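Local coordinates for putative NAD(P)H-flavin oxidoreductase (Streptococcus pyogenes serotype M1, PDB 2HAY) that probably uses a bound flavin mononucleotide to carry out NAD(P)H-dependent reduction, as a dimeric member of the nitroreductase family, at the interface of chains A and B. Sequence-based numbering; all coordinates share one arbitrary frame. Chains: chain A/B, Putative NAD(P)H-flavin oxidoreductase.

The interface of chains A and B. Residues chain A 214, 218; chain B 51, 54, 91, 107.
Over one face of the guanidinium of B:Arg107 runs the aliphatic stem of A:Lys214, with CG set 3.5 Å above the centre of the plane; at the in-plane edge of the same group lies the CA of B:Leu51. The two long chains cross obliquely, CE of A:Lys214 passing 3.5 Å from NH1 of B:Arg107. Arginine suits this place, its flat guanidinium offering a broad face to methylenes and N-H groups at its rim. The like charges are probably tolerated because methylenes, not the ammonium, meet the flat cation, NZ ending 4.8 Å from NH1 of B:Arg107, and the carboxylate of B:Glu91 probably also offsets them. In A:Lys214 a chi1 of -64° swings CG away from the carbonyl carbon, towards the backbone N, and the chain beyond is fully extended, which delivers NZ to the carboxylate of B:Glu91 arriving from the opposite direction. Their salt bridge is long, NZ to OE2 3.4 Å, and as a hydrogen bond it is weak.

Water supplies much of the remaining grip. Water 1 lies 2.9 Å from NZ of A:Lys214 and also bonds to OE2 of B:Glu91 and the backbone O of B:Leu51. Glutamate thus brings, on a reaching side chain, a carboxylate that pairs with the ammonium and accepts this water. Water 2 joins NZ to the backbone carbonyls of A:Glu218 and B:Trp54, and lies 2.6 Å from O of B:Trp54. A lysine has the reach and several N-H groups to share among an acid and two waters. B:Leu51 and B:Trp54 serve here through their main-chain oxygens. A weak bond from NH2 of B:Arg107 to O of B:Leu51, 2.9 Å, may help hold the guanidinium face towards the lysine.

A:Lys214 belongs to a loop shortly before the 3-10 helix 216-218, near the C-terminus. It reaches the last residue of strand 84-91 directly and the first of strand 54-59 through water. A twin patch lies across the two-fold axis; the homodimer is the family's usual form.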
loop_
_atom_site.group_PDB
_atom_site.type_symbol
_atom_site.label_atom_id
_atom_site.label_comp_id
_atom_site.label_asym_id
_atom_site.label_seq_id
_atom_site.Cartn_x
_atom_site.Cartn_y
_atom_site.Cartn_z
ATOM N N LYS A 214 -12.926 -10.865 7.884
ATOM C CA LYS A 214 -13.947 -10.392 8.811
ATOM C C LYS A 214 -15.286 -10.164 8.065
ATOM O O LYS A 214 -15.269 -9.866 6.866
ATOM C CB LYS A 214 -13.514 -9.071 9.430
ATOM C CG LYS A 214 -12.276 -9.129 10.292
ATOM C CD LYS A 214 -12.063 -7.771 10.926
ATOM C CE LYS A 214 -10.853 -7.770 11.847
ATOM N NZ LYS A 214 -10.577 -6.396 12.332
ATOM N N GLU A 218 -17.765 -5.175 9.778
ATOM C CA GLU A 218 -16.757 -4.841 10.793
ATOM C C GLU A 218 -15.590 -4.095 10.163
ATOM O O GLU A 218 -14.606 -3.749 10.831
ATOM C CB GLU A 218 -16.200 -6.113 11.416
ATOM C CG GLU A 218 -17.187 -6.962 12.227
ATOM C CD GLU A 218 -16.495 -8.163 12.897
ATOM O OE1 GLU A 218 -15.240 -8.326 12.768
ATOM O OE2 GLU A 218 -17.215 -8.952 13.558
ATOM N N LEU B 51 -4.500 -10.099 9.474
ATOM C CA LEU B 51 -4.987 -9.351 10.624
ATOM C C LEU B 51 -6.224 -8.506 10.282
ATOM O O LEU B 51 -7.136 -8.409 11.091
ATOM C CB LEU B 51 -3.888 -8.428 11.176
ATOM C CG LEU B 51 -4.312 -7.669 12.456
ATOM C CD1 LEU B 51 -4.616 -8.642 13.595
ATOM C CD2 LEU B 51 -3.217 -6.721 12.863
ATOM N N TRP B 54 -8.062 -2.889 10.056
ATOM C CA TRP B 54 -8.358 -1.701 9.248
ATOM C C TRP B 54 -9.856 -1.541 9.129
ATOM O O TRP B 54 -10.618 -2.518 9.347
ATOM C CB TRP B 54 -7.724 -1.821 7.845
ATOM C CG TRP B 54 -8.082 -3.096 7.044
ATOM C CD1 TRP B 54 -9.221 -3.876 7.177
ATOM C CD2 TRP B 54 -7.319 -3.690 5.984
ATOM N NE1 TRP B 54 -9.203 -4.894 6.264
ATOM C CE2 TRP B 54 -8.050 -4.817 5.523
ATOM C CE3 TRP B 54 -6.089 -3.377 5.371
ATOM C CZ2 TRP B 54 -7.595 -5.640 4.491
ATOM C CZ3 TRP B 54 -5.629 -4.201 4.338
ATOM C CH2 TRP B 54 -6.393 -5.316 3.899
ATOM N N GLU B 91 -5.714 -0.119 12.897
ATOM C CA GLU B 91 -5.743 -0.517 14.325
ATOM C C GLU B 91 -4.446 -0.153 15.060
ATOM O O GLU B 91 -3.358 -0.309 14.502
ATOM C CB GLU B 91 -5.913 -2.023 14.440
ATOM C CG GLU B 91 -7.292 -2.475 14.745
ATOM C CD GLU B 91 -7.503 -4.002 14.600
ATOM O OE1 GLU B 91 -6.559 -4.784 14.847
ATOM O OE2 GLU B 91 -8.638 -4.418 14.237
ATOM N N ARG B 107 -10.409 -16.731 13.514
ATOM C CA ARG B 107 -11.152 -16.525 12.269
ATOM C C ARG B 107 -10.855 -17.586 11.239
ATOM O O ARG B 107 -11.721 -17.950 10.455
ATOM C CB ARG B 107 -10.787 -15.171 11.622
ATOM C CG ARG B 107 -11.597 -13.997 12.090
ATOM C CD ARG B 107 -11.724 -12.899 11.019
ATOM N NE ARG B 107 -10.471 -12.229 10.662
ATOM C CZ ARG B 107 -9.791 -11.395 11.453
ATOM N NH1 ARG B 107 -10.206 -11.151 12.702
ATOM N NH2 ARG B 107 -8.663 -10.832 11.013
HETATM O O HOH W 1 -7.990 -6.845 13.566
HETATM O O HOH W 2 -11.757 -3.781 11.314
#